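PDB 6QE6: tRNA (Adenine(22)-N(1))-methyltransferase, which probably methylates N1 of adenine 22 in tRNA, with S-adenosyl-L-methionine as methyl donor, and is bound here to the cofactor product S-adenosyl-L-homocysteine. Local coordinates for residues N27-L32 against Y109-G114; D181-L186 against F190-F195; K215-I220 against L228-R233. All blocks are in the same frame, centred on the assembly; numbering follows the deposited sequence.

Interaction 1 (N27-L32 against Y109-G114); sequences NQVAKL and YVTICG. With SAH (S-adenosyl-L-homocysteine), chain C.
Y109, T111 and C113, alternate residues of the central strand 109-115, turn their side chains toward helix 24-31, which packs on one face of the seven-stranded methyltransferase sheet, as in the Rossmann-like class I fold. At the start of the strand the phenol of Y109 comes up beside the last carbonyl of N27-L32, its OH 3.5 Å from L32 O without a direct bond. Two waters bridge the gap: one donates to both oxygens, while the other donates to L32 O and accepts from Y109 OH at 2.7 Å. Two residues on, T111 gives its methyl to the helix, CG2 lying 3.7 Å from V29 CG1. With chi1 at 58° the OG1 of T111 is swung off to D41 of the neighbouring strand 36-42, which leaves the methyl as the branch facing V29. C113 then receives the other branch of V29: its SG lies 3.8 Å from V29 CG2, one valine thus spanning two strand positions. Past its side chain, the C113 carbonyl O accepts a weak bond of 3.4 Å from the amino N of S-adenosyl-L-homocysteine, and G114 follows in the ligand pocket. The contact is therefore graded chemically, from a hydrated polar end at Y109 through apolar packing of V29 on T111 CG2 and C113 SG to the ligand pocket, where a backbone carbonyl weakly accepts from the ligand's amino group.

Interaction 2 (D181-L186 against F190-F195); sequences DHLEEL and FGSKQF
K193 and E184 form a bidentate salt bridge across a tight turn at G191-S192, which joins helix 185-190 to the short, loosely formed helix 193-196. The ammonium NZ of K193 sits 2.6 Å from E184 OE2 and 2.8 Å from E184 OE1, on the syn side of both oxygens and some 19° out of the carboxylate plane. The lysine chain, kinked toward its end, crosses the glutamate at about a right angle and grips the fork of the carboxylate. E184 is also the N-cap residue of helix 185-190, so the bridge ties the start of that helix to the residues beyond its end. E187, within this helix, adds to the closure by taking the backbone N-H of E184 on OE1 and that of K193 on OE2.

Next comes the helical bond from F190 N to L186 O, 3.0 Å long with an N-H...O angle of 144°, in the last turn before G191 leaves helical geometry with positive phi. Farther out, D181 and Q194 are joined through a water that donates to D181 OD2 and to Q194 OE1.

Packing of the leucines completes the contact. Both methyls of L183 approach S192 OG from one side, L183 CD1 at 3.6 Å, while L186 crosses obliquely to the ring of F190, whose other neighbours include I237 and Y240 of helix 225-244. At this apolar leucine-phenylalanine contact, L186 CD2 lies 3.9 Å from F190 CE2.

Interaction 3 (K215-I220 against L228-R233); sequences KILNQI and LEIQNR
L217 and I230 face each other with CA atoms 7.3 Å apart, where the closing turn of helix 200-217 meets the second turn of helix 225-244 in a helical hairpin. The first helix unwinds at N218, and the I216 carbonyl O takes two backbone donors there, Q219 N at 3.0 Å and I220 N at 3.2 Å; these bonds accompany a curl of the chain that brings I220 to the same side as I216 and L217.

All three of these residues bear on I230, which divides its branches among them. Its CG2 meets L217: the two side chains slide past each other in opposite directions, with L217 CD2 3.5 Å from I230 CG2. The longer arm of I230, with CG1 beside the backbone N (chi1 -72°), carries CD1 away to the other two. There I230 CD1 lies 3.5 Å from I216 CG2, the side chains crossing at about a right angle. From the far end of the turn, I220 CD1 meets I230 CD1 tip to tip at 3.9 Å.

L217 also has a second neighbour. Its CD1 touches the amide end of Q231, 3.7 Å from Q231 OE1, because the glutamine chain bends at chi2 (86°), which brings OE1 beside the leucine methyl. Y227 of helix 225-244 also touches L217 and I220, whereas L213, one turn earlier in helix 200-217, packs on I230 and continues the seam toward the body of the protein.

No hydrogen bond links the two segments. The end of the hairpin is held by methyl and methine contacts centred on one buried isoleucine, with the glutamine amide at its edge, so cohesion here rests on van der Waals and hydrophobic packing.

The three contacts follow one another along the chain and trace it from the catalytic fold to the far end of the C-terminal hairpin. The centre of interaction 1, on the sheet and at the cofactor pocket, lies about 8 Å from that of the chain; interaction 2, its centre 21 Å from that of interaction 1, sits where the chain leaves strand 168-175 for the C-terminal helices. The centres of interactions 1 and 3 are about 35 Å apart, interaction 3 being at the distal tip of helices 200-217 and 225-244. Interactions 2 and 3 touch, F190 CE1 lying 3.4 Å from R233 NH2, so helix 225-244 reaches from the hairpin tip to the turn of interaction 2. Interaction 1 touches neither.

Interaction 1 (N27-L32 against Y109-G114)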
loop_
_atom_site.group_PDB
_atom_site.type_symbol
_atom_site.label_atom_id
_atom_site.label_comp_id
_atom_site.label_asym_id
_atom_site.label_seq_id
_atom_site.Cartn_x
_atom_site.Cartn_y
_atom_site.Cartn_z
ATOM N N ASN A 27 -0.777 -3.442 11.901
ATOM C CA ASN A 27 -2.093 -3.673 12.475
ATOM C C ASN A 27 -3.178 -3.018 11.648
ATOM O O ASN A 27 -4.295 -3.538 11.583
ATOM C CB ASN A 27 -2.160 -3.174 13.907
ATOM C CG ASN A 27 -1.909 -4.273 14.889
ATOM O OD1 ASN A 27 -0.793 -4.415 15.423
ATOM N ND2 ASN A 27 -2.934 -5.107 15.108
ATOM N N GLN A 28 -2.876 -1.892 11.005
ATOM C CA GLN A 28 -3.895 -1.240 10.189
ATOM C C GLN A 28 -4.272 -2.112 9.007
ATOM O O GLN A 28 -5.454 -2.220 8.672
ATOM C CB GLN A 28 -3.425 0.139 9.729
ATOM C CG GLN A 28 -3.176 1.143 10.876
ATOM C CD GLN A 28 -4.217 1.043 11.973
ATOM O OE1 GLN A 28 -3.900 0.722 13.124
ATOM N NE2 GLN A 28 -5.463 1.299 11.627
ATOM N N VAL A 29 -3.284 -2.768 8.387
ATOM C CA VAL A 29 -3.567 -3.743 7.337
ATOM C C VAL A 29 -4.408 -4.911 7.873
ATOM O O VAL A 29 -5.330 -5.400 7.197
ATOM C CB VAL A 29 -2.251 -4.237 6.709
ATOM C CG1 VAL A 29 -2.509 -5.442 5.826
ATOM C CG2 VAL A 29 -1.611 -3.144 5.907
ATOM N N ALA A 30 -4.106 -5.387 9.086
ATOM C CA ALA A 30 -4.788 -6.575 9.593
ATOM C C ALA A 30 -6.262 -6.306 9.886
ATOM O O ALA A 30 -7.093 -7.214 9.741
ATOM C CB ALA A 30 -4.075 -7.098 10.840
ATOM N N LYS A 31 -6.615 -5.075 10.279
ATOM C CA LYS A 31 -8.020 -4.768 10.543
ATOM C C LYS A 31 -8.891 -4.937 9.302
ATOM O O LYS A 31 -10.082 -5.242 9.422
ATOM C CB LYS A 31 -8.162 -3.346 11.087
ATOM C CG LYS A 31 -7.443 -3.141 12.389
ATOM C CD LYS A 31 -8.065 -2.025 13.187
ATOM C CE LYS A 31 -7.180 -1.717 14.344
ATOM N NZ LYS A 31 -5.866 -1.395 13.751
ATOM N N LEU A 32 -8.327 -4.747 8.112
ATOM C CA LEU A 32 -9.094 -4.832 6.875
ATOM C C LEU A 32 -9.324 -6.265 6.395
ATOM O O LEU A 32 -10.010 -6.452 5.382
ATOM C CB LEU A 32 -8.391 -4.029 5.771
ATOM C CG LEU A 32 -8.110 -2.564 6.120
ATOM C CD1 LEU A 32 -7.141 -1.865 5.155
ATOM C CD2 LEU A 32 -9.434 -1.810 6.223
ATOM N N TYR A 109 -6.738 -11.574 -0.622
ATOM C CA TYR A 109 -6.040 -10.317 -0.416
ATOM C C TYR A 109 -4.557 -10.525 -0.632
ATOM O O TYR A 109 -3.945 -11.379 0.018
ATOM C CB TYR A 109 -6.232 -9.770 0.994
ATOM C CG TYR A 109 -7.615 -9.307 1.360
ATOM C CD1 TYR A 109 -7.992 -7.975 1.188
ATOM C CD2 TYR A 109 -8.528 -10.184 1.953
ATOM C CE1 TYR A 109 -9.245 -7.533 1.572
ATOM C CE2 TYR A 109 -9.799 -9.756 2.324
ATOM C CZ TYR A 109 -10.144 -8.430 2.132
ATOM O OH TYR A 109 -11.382 -8.004 2.517
ATOM N N VAL A 110 -3.975 -9.727 -1.506
ATOM C CA VAL A 110 -2.536 -9.577 -1.553
ATOM C C VAL A 110 -2.175 -8.324 -0.772
ATOM O O VAL A 110 -2.755 -7.254 -1.003
ATOM C CB VAL A 110 -2.038 -9.509 -3.000
ATOM C CG1 VAL A 110 -0.610 -9.043 -3.020
ATOM C CG2 VAL A 110 -2.192 -10.887 -3.642
ATOM N N THR A 111 -1.271 -8.461 0.194
ATOM C CA THR A 111 -0.772 -7.322 0.948
ATOM C C THR A 111 0.665 -7.050 0.544
ATOM O O THR A 111 1.457 -7.982 0.353
ATOM C CB THR A 111 -0.861 -7.525 2.464
ATOM O OG1 THR A 111 -0.122 -8.693 2.854
ATOM C CG2 THR A 111 -2.317 -7.663 2.887
ATOM N N ILE A 112 0.970 -5.766 0.364
ATOM C CA ILE A 112 2.296 -5.286 0.023
ATOM C C ILE A 112 2.567 -4.137 0.970
ATOM O O ILE A 112 1.932 -3.078 0.858
ATOM C CB ILE A 112 2.394 -4.822 -1.434
ATOM C CG1 ILE A 112 1.890 -5.910 -2.379
ATOM C CG2 ILE A 112 3.812 -4.418 -1.751
ATOM C CD1 ILE A 112 1.596 -5.432 -3.791
ATOM N N CYS A 113 3.499 -4.332 1.905
ATOM C CA CYS A 113 3.768 -3.340 2.935
ATOM C C CYS A 113 5.257 -3.040 3.009
ATOM O O CYS A 113 6.096 -3.942 2.903
ATOM C CB CYS A 113 3.253 -3.817 4.299
ATOM S SG CYS A 113 1.523 -4.384 4.234
ATOM N N GLY A 114 5.578 -1.761 3.186
ATOM C CA GLY A 114 6.957 -1.371 3.395
ATOM C C GLY A 114 7.800 -1.274 2.145
ATOM O O GLY A 114 9.013 -1.485 2.216
HETATM N N SAH C . 6.451 -6.495 5.069
HETATM C CA SAH C . 7.276 -5.957 6.145
HETATM C CB SAH C . 8.741 -5.835 5.699
HETATM C CG SAH C . 9.049 -4.817 4.599
HETATM S SD SAH C . 10.829 -4.681 4.283
HETATM C C SAH C . 6.759 -4.598 6.626
HETATM O O SAH C . 6.016 -3.914 5.914
HETATM O OXT SAH C . 7.073 -4.150 7.735
HETATM C "C5'" SAH C . 10.591 -4.951 2.511
HETATM C "C4'" SAH C . 10.720 -6.424 2.136
HETATM O "O4'" SAH C . 10.299 -6.596 0.803
HETATM C "C3'" SAH C . 12.156 -6.913 2.184
HETATM O "O3'" SAH C . 12.221 -8.098 2.944
HETATM C "C2'" SAH C . 12.521 -7.210 0.739
HETATM O "O2'" SAH C . 13.340 -8.345 0.685
HETATM C "C1'" SAH C . 11.169 -7.450 0.105
HETATM N N9 SAH C . 11.110 -7.093 -1.313
HETATM C C8 SAH C . 11.703 -6.028 -1.928
HETATM N N7 SAH C . 11.370 -6.072 -3.247
HETATM C C5 SAH C . 10.581 -7.129 -3.468
HETATM C C6 SAH C . 9.984 -7.624 -4.617
HETATM N N6 SAH C . 10.147 -7.014 -5.789
HETATM N N1 SAH C . 9.218 -8.764 -4.530
HETATM C C2 SAH C . 9.039 -9.402 -3.319
HETATM N N3 SAH C . 9.642 -8.897 -2.186
HETATM C C4 SAH C . 10.400 -7.779 -2.262
HETATM O O HOH W 1 -12.000 -8.794 4.976
HETATM O O HOH W 2 -11.944 -5.459 3.390
#

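Interaction 2 (D181-L186 against F190-F195)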
loop_
_atom_site.group_PDB
_atom_site.type_symbol
_atom_site.label_atom_id
_atom_site.label_comp_id
_atom_site.label_asym_id
_atom_site.label_seq_id
_atom_site.Cartn_x
_atom_site.Cartn_y
_atom_site.Cartn_z
ATOM N N ASP A 181 -14.630 4.456 -8.208
ATOM C CA ASP A 181 -15.332 5.717 -8.072
ATOM C C ASP A 181 -14.768 6.720 -9.070
ATOM O O ASP A 181 -13.621 6.615 -9.518
ATOM C CB ASP A 181 -15.213 6.257 -6.649
ATOM C CG ASP A 181 -16.131 5.535 -5.680
ATOM O OD1 ASP A 181 -16.994 4.737 -6.140
ATOM O OD2 ASP A 181 -15.995 5.770 -4.462
ATOM N N HIS A 182 -15.602 7.705 -9.420
ATOM C CA HIS A 182 -15.273 8.721 -10.428
ATOM C C HIS A 182 -14.453 9.842 -9.783
ATOM O O HIS A 182 -14.926 10.956 -9.537
ATOM C CB HIS A 182 -16.553 9.233 -11.082
ATOM C CG HIS A 182 -17.192 8.237 -12.001
ATOM N ND1 HIS A 182 -18.248 8.550 -12.829
ATOM C CD2 HIS A 182 -16.895 6.937 -12.246
ATOM C CE1 HIS A 182 -18.588 7.481 -13.528
ATOM N NE2 HIS A 182 -17.778 6.491 -13.200
ATOM N N LEU A 183 -13.178 9.535 -9.537
ATOM C CA LEU A 183 -12.298 10.433 -8.798
ATOM C C LEU A 183 -11.988 11.710 -9.582
ATOM O O LEU A 183 -11.603 11.665 -10.756
ATOM C CB LEU A 183 -11.000 9.711 -8.453
ATOM C CG LEU A 183 -11.115 8.614 -7.398
ATOM C CD1 LEU A 183 -9.790 8.416 -6.671
ATOM C CD2 LEU A 183 -12.221 8.940 -6.414
ATOM N N GLU A 184 -12.123 12.851 -8.914
ATOM C CA GLU A 184 -11.605 14.103 -9.447
ATOM C C GLU A 184 -10.083 14.038 -9.563
ATOM O O GLU A 184 -9.423 13.190 -8.950
ATOM C CB GLU A 184 -12.028 15.266 -8.559
ATOM C CG GLU A 184 -13.519 15.543 -8.628
ATOM C CD GLU A 184 -14.094 16.051 -7.309
ATOM O OE1 GLU A 184 -15.272 15.747 -7.010
ATOM O OE2 GLU A 184 -13.373 16.753 -6.565
ATOM N N GLU A 185 -9.515 14.935 -10.375
ATOM C CA GLU A 185 -8.083 14.826 -10.614
ATOM C C GLU A 185 -7.292 15.178 -9.367
ATOM O O GLU A 185 -6.218 14.612 -9.146
ATOM C CB GLU A 185 -7.644 15.696 -11.791
ATOM C CG GLU A 185 -7.523 17.172 -11.497
ATOM C CD GLU A 185 -6.367 17.832 -12.261
ATOM O OE1 GLU A 185 -5.411 18.351 -11.618
ATOM O OE2 GLU A 185 -6.418 17.809 -13.512
ATOM N N LEU A 186 -7.813 16.075 -8.521
ATOM C CA LEU A 186 -7.136 16.334 -7.251
ATOM C C LEU A 186 -7.182 15.109 -6.345
ATOM O O LEU A 186 -6.238 14.870 -5.590
ATOM C CB LEU A 186 -7.747 17.540 -6.530
ATOM C CG LEU A 186 -7.177 18.921 -6.821
ATOM C CD1 LEU A 186 -7.652 19.925 -5.768
ATOM C CD2 LEU A 186 -5.662 18.887 -6.889
ATOM N N PHE A 190 -4.045 13.174 -4.479
ATOM C CA PHE A 190 -3.826 13.262 -3.044
ATOM C C PHE A 190 -4.727 12.383 -2.197
ATOM O O PHE A 190 -4.526 12.344 -0.974
ATOM C CB PHE A 190 -4.003 14.702 -2.565
ATOM C CG PHE A 190 -3.095 15.672 -3.221
ATOM C CD1 PHE A 190 -1.723 15.606 -3.014
ATOM C CD2 PHE A 190 -3.608 16.682 -4.032
ATOM C CE1 PHE A 190 -0.871 16.526 -3.611
ATOM C CE2 PHE A 190 -2.763 17.621 -4.629
ATOM C CZ PHE A 190 -1.390 17.540 -4.415
ATOM N N GLY A 191 -5.724 11.716 -2.785
ATOM C CA GLY A 191 -6.592 10.830 -2.029
ATOM C C GLY A 191 -8.062 11.197 -2.089
ATOM O O GLY A 191 -8.394 12.378 -1.967
ATOM N N SER A 192 -8.948 10.209 -2.283
ATOM C CA SER A 192 -10.393 10.449 -2.228
ATOM C C SER A 192 -10.763 11.243 -0.981
ATOM O O SER A 192 -10.388 10.866 0.132
ATOM C CB SER A 192 -11.168 9.121 -2.239
ATOM O OG SER A 192 -10.613 8.156 -3.135
ATOM N N LYS A 193 -11.491 12.355 -1.180
ATOM C CA LYS A 193 -11.917 13.223 -0.074
ATOM C C LYS A 193 -12.559 12.435 1.058
ATOM O O LYS A 193 -12.309 12.703 2.244
ATOM C CB LYS A 193 -12.923 14.257 -0.565
ATOM C CG LYS A 193 -12.513 15.036 -1.771
ATOM C CD LYS A 193 -13.679 15.917 -2.207
ATOM C CE LYS A 193 -14.472 15.315 -3.362
ATOM N NZ LYS A 193 -14.802 16.371 -4.372
ATOM N N GLN A 194 -13.426 11.497 0.693
ATOM C CA GLN A 194 -14.092 10.538 1.557
ATOM C C GLN A 194 -13.211 10.022 2.695
ATOM O O GLN A 194 -13.659 9.933 3.839
ATOM C CB GLN A 194 -14.579 9.393 0.673
ATOM C CG GLN A 194 -14.733 8.088 1.352
ATOM C CD GLN A 194 -15.284 7.027 0.418
ATOM O OE1 GLN A 194 -14.939 6.980 -0.774
ATOM N NE2 GLN A 194 -16.172 6.183 0.948
ATOM N N PHE A 195 -11.956 9.687 2.394
ATOM C CA PHE A 195 -11.068 9.089 3.380
ATOM C C PHE A 195 -10.230 10.115 4.137
ATOM O O PHE A 195 -9.661 9.776 5.186
ATOM C CB PHE A 195 -10.150 8.059 2.704
ATOM C CG PHE A 195 -10.891 7.025 1.877
ATOM C CD1 PHE A 195 -11.765 6.121 2.477
ATOM C CD2 PHE A 195 -10.717 6.958 0.497
ATOM C CE1 PHE A 195 -12.460 5.170 1.715
ATOM C CE2 PHE A 195 -11.414 5.997 -0.273
ATOM C CZ PHE A 195 -12.283 5.110 0.342
HETATM O O HOH W 3 -15.504 4.121 -2.060
#

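Interaction 3 (K215-I220 against L228-R233)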
loop_
_atom_site.group_PDB
_atom_site.type_symbol
_atom_site.label_atom_id
_atom_site.label_comp_id
_atom_site.label_asym_id
_atom_site.label_seq_id
_atom_site.Cartn_x
_atom_site.Cartn_y
_atom_site.Cartn_z
ATOM N N LYS A 215 10.742 26.727 -0.333
ATOM C CA LYS A 215 12.199 26.814 -0.229
ATOM C C LYS A 215 12.870 26.631 -1.584
ATOM O O LYS A 215 13.849 27.316 -1.905
ATOM C CB LYS A 215 12.729 25.751 0.732
ATOM C CG LYS A 215 12.565 26.032 2.203
ATOM C CD LYS A 215 13.418 25.028 2.997
ATOM C CE LYS A 215 14.849 24.903 2.413
ATOM N NZ LYS A 215 15.681 23.823 3.054
ATOM N N ILE A 216 12.369 25.689 -2.382
ATOM C CA ILE A 216 12.963 25.405 -3.684
ATOM C C ILE A 216 12.676 26.537 -4.661
ATOM O O ILE A 216 13.525 26.883 -5.496
ATOM C CB ILE A 216 12.444 24.052 -4.208
ATOM C CG1 ILE A 216 12.912 22.930 -3.295
ATOM C CG2 ILE A 216 12.879 23.805 -5.660
ATOM C CD1 ILE A 216 12.192 21.629 -3.548
ATOM N N LEU A 217 11.476 27.129 -4.580
ATOM C CA LEU A 217 11.153 28.263 -5.438
ATOM C C LEU A 217 12.066 29.453 -5.168
ATOM O O LEU A 217 12.280 30.282 -6.067
ATOM C CB LEU A 217 9.687 28.678 -5.261
ATOM C CG LEU A 217 8.556 27.847 -5.883
ATOM C CD1 LEU A 217 7.242 28.615 -5.838
ATOM C CD2 LEU A 217 8.862 27.411 -7.309
ATOM N N ASN A 218 12.609 29.568 -3.945
ATOM C CA ASN A 218 13.534 30.649 -3.623
ATOM C C ASN A 218 14.981 30.268 -3.895
ATOM O O ASN A 218 15.893 30.883 -3.339
ATOM C CB ASN A 218 13.362 31.093 -2.167
ATOM C CG ASN A 218 12.109 31.914 -1.954
ATOM O OD1 ASN A 218 12.119 33.133 -2.095
ATOM N ND2 ASN A 218 11.015 31.245 -1.606
ATOM N N GLN A 219 15.212 29.265 -4.734
ATOM C CA GLN A 219 16.561 28.810 -5.052
ATOM C C GLN A 219 16.800 28.580 -6.533
ATOM O O GLN A 219 17.914 28.818 -7.000
ATOM C CB GLN A 219 16.876 27.511 -4.308
ATOM C CG GLN A 219 16.764 27.650 -2.822
ATOM C CD GLN A 219 16.851 26.324 -2.128
ATOM O OE1 GLN A 219 16.738 25.277 -2.766
ATOM N NE2 GLN A 219 17.051 26.350 -0.813
ATOM N N ILE A 220 15.818 28.128 -7.284
ATOM C CA ILE A 220 16.008 27.843 -8.682
ATOM C C ILE A 220 15.527 29.035 -9.489
ATOM O O ILE A 220 14.817 29.913 -8.995
ATOM C CB ILE A 220 15.277 26.556 -9.095
ATOM C CG1 ILE A 220 13.765 26.769 -9.027
ATOM C CG2 ILE A 220 15.722 25.393 -8.206
ATOM C CD1 ILE A 220 12.980 25.494 -9.206
ATOM N N LEU A 228 7.890 26.365 -12.754
ATOM C CA LEU A 228 6.481 26.358 -13.127
ATOM C C LEU A 228 5.776 25.144 -12.539
ATOM O O LEU A 228 4.711 25.269 -11.926
ATOM C CB LEU A 228 6.360 26.383 -14.651
ATOM C CG LEU A 228 4.976 26.179 -15.256
ATOM C CD1 LEU A 228 4.061 27.360 -14.927
ATOM C CD2 LEU A 228 5.110 25.990 -16.759
ATOM N N GLU A 229 6.386 23.962 -12.690
ATOM C CA GLU A 229 5.802 22.722 -12.182
ATOM C C GLU A 229 5.651 22.752 -10.666
ATOM O O GLU A 229 4.617 22.325 -10.131
ATOM C CB GLU A 229 6.663 21.532 -12.614
ATOM C CG GLU A 229 6.597 21.285 -14.121
ATOM C CD GLU A 229 7.656 20.326 -14.643
ATOM O OE1 GLU A 229 7.583 19.980 -15.849
ATOM O OE2 GLU A 229 8.556 19.927 -13.862
ATOM N N ILE A 230 6.669 23.267 -9.963
ATOM C CA ILE A 230 6.623 23.356 -8.504
ATOM C C ILE A 230 5.576 24.371 -8.057
ATOM O O ILE A 230 4.837 24.134 -7.090
ATOM C CB ILE A 230 8.017 23.702 -7.952
ATOM C CG1 ILE A 230 8.948 22.498 -8.095
ATOM C CG2 ILE A 230 7.923 24.118 -6.503
ATOM C CD1 ILE A 230 10.385 22.838 -7.941
ATOM N N GLN A 231 5.502 25.515 -8.746
ATOM C CA GLN A 231 4.455 26.498 -8.482
ATOM C C GLN A 231 3.067 25.890 -8.656
ATOM O O GLN A 231 2.130 26.226 -7.915
ATOM C CB GLN A 231 4.643 27.701 -9.412
ATOM C CG GLN A 231 3.621 28.818 -9.243
ATOM C CD GLN A 231 4.000 29.815 -8.139
ATOM O OE1 GLN A 231 3.784 29.551 -6.941
ATOM N NE2 GLN A 231 4.569 30.967 -8.541
ATOM N N ASN A 232 2.911 24.994 -9.637
ATOM C CA ASN A 232 1.611 24.368 -9.860
ATOM C C ASN A 232 1.324 23.295 -8.818
ATOM O O ASN A 232 0.186 23.173 -8.349
ATOM C CB ASN A 232 1.528 23.786 -11.276
ATOM C CG ASN A 232 0.782 24.704 -12.231
ATOM O OD1 ASN A 232 1.300 25.075 -13.295
ATOM N ND2 ASN A 232 -0.438 25.099 -11.844
ATOM N N ARG A 233 2.339 22.512 -8.446
ATOM C CA ARG A 233 2.173 21.553 -7.359
ATOM C C ARG A 233 1.621 22.245 -6.113
ATOM O O ARG A 233 0.608 21.808 -5.554
ATOM C CB ARG A 233 3.507 20.856 -7.086
ATOM C CG ARG A 233 3.425 19.375 -6.716
ATOM C CD ARG A 233 2.796 19.219 -5.354
ATOM N NE ARG A 233 3.197 18.042 -4.551
ATOM C CZ ARG A 233 2.706 16.807 -4.691
ATOM N NH1 ARG A 233 3.116 15.839 -3.878
ATOM N NH2 ARG A 233 1.817 16.529 -5.647
#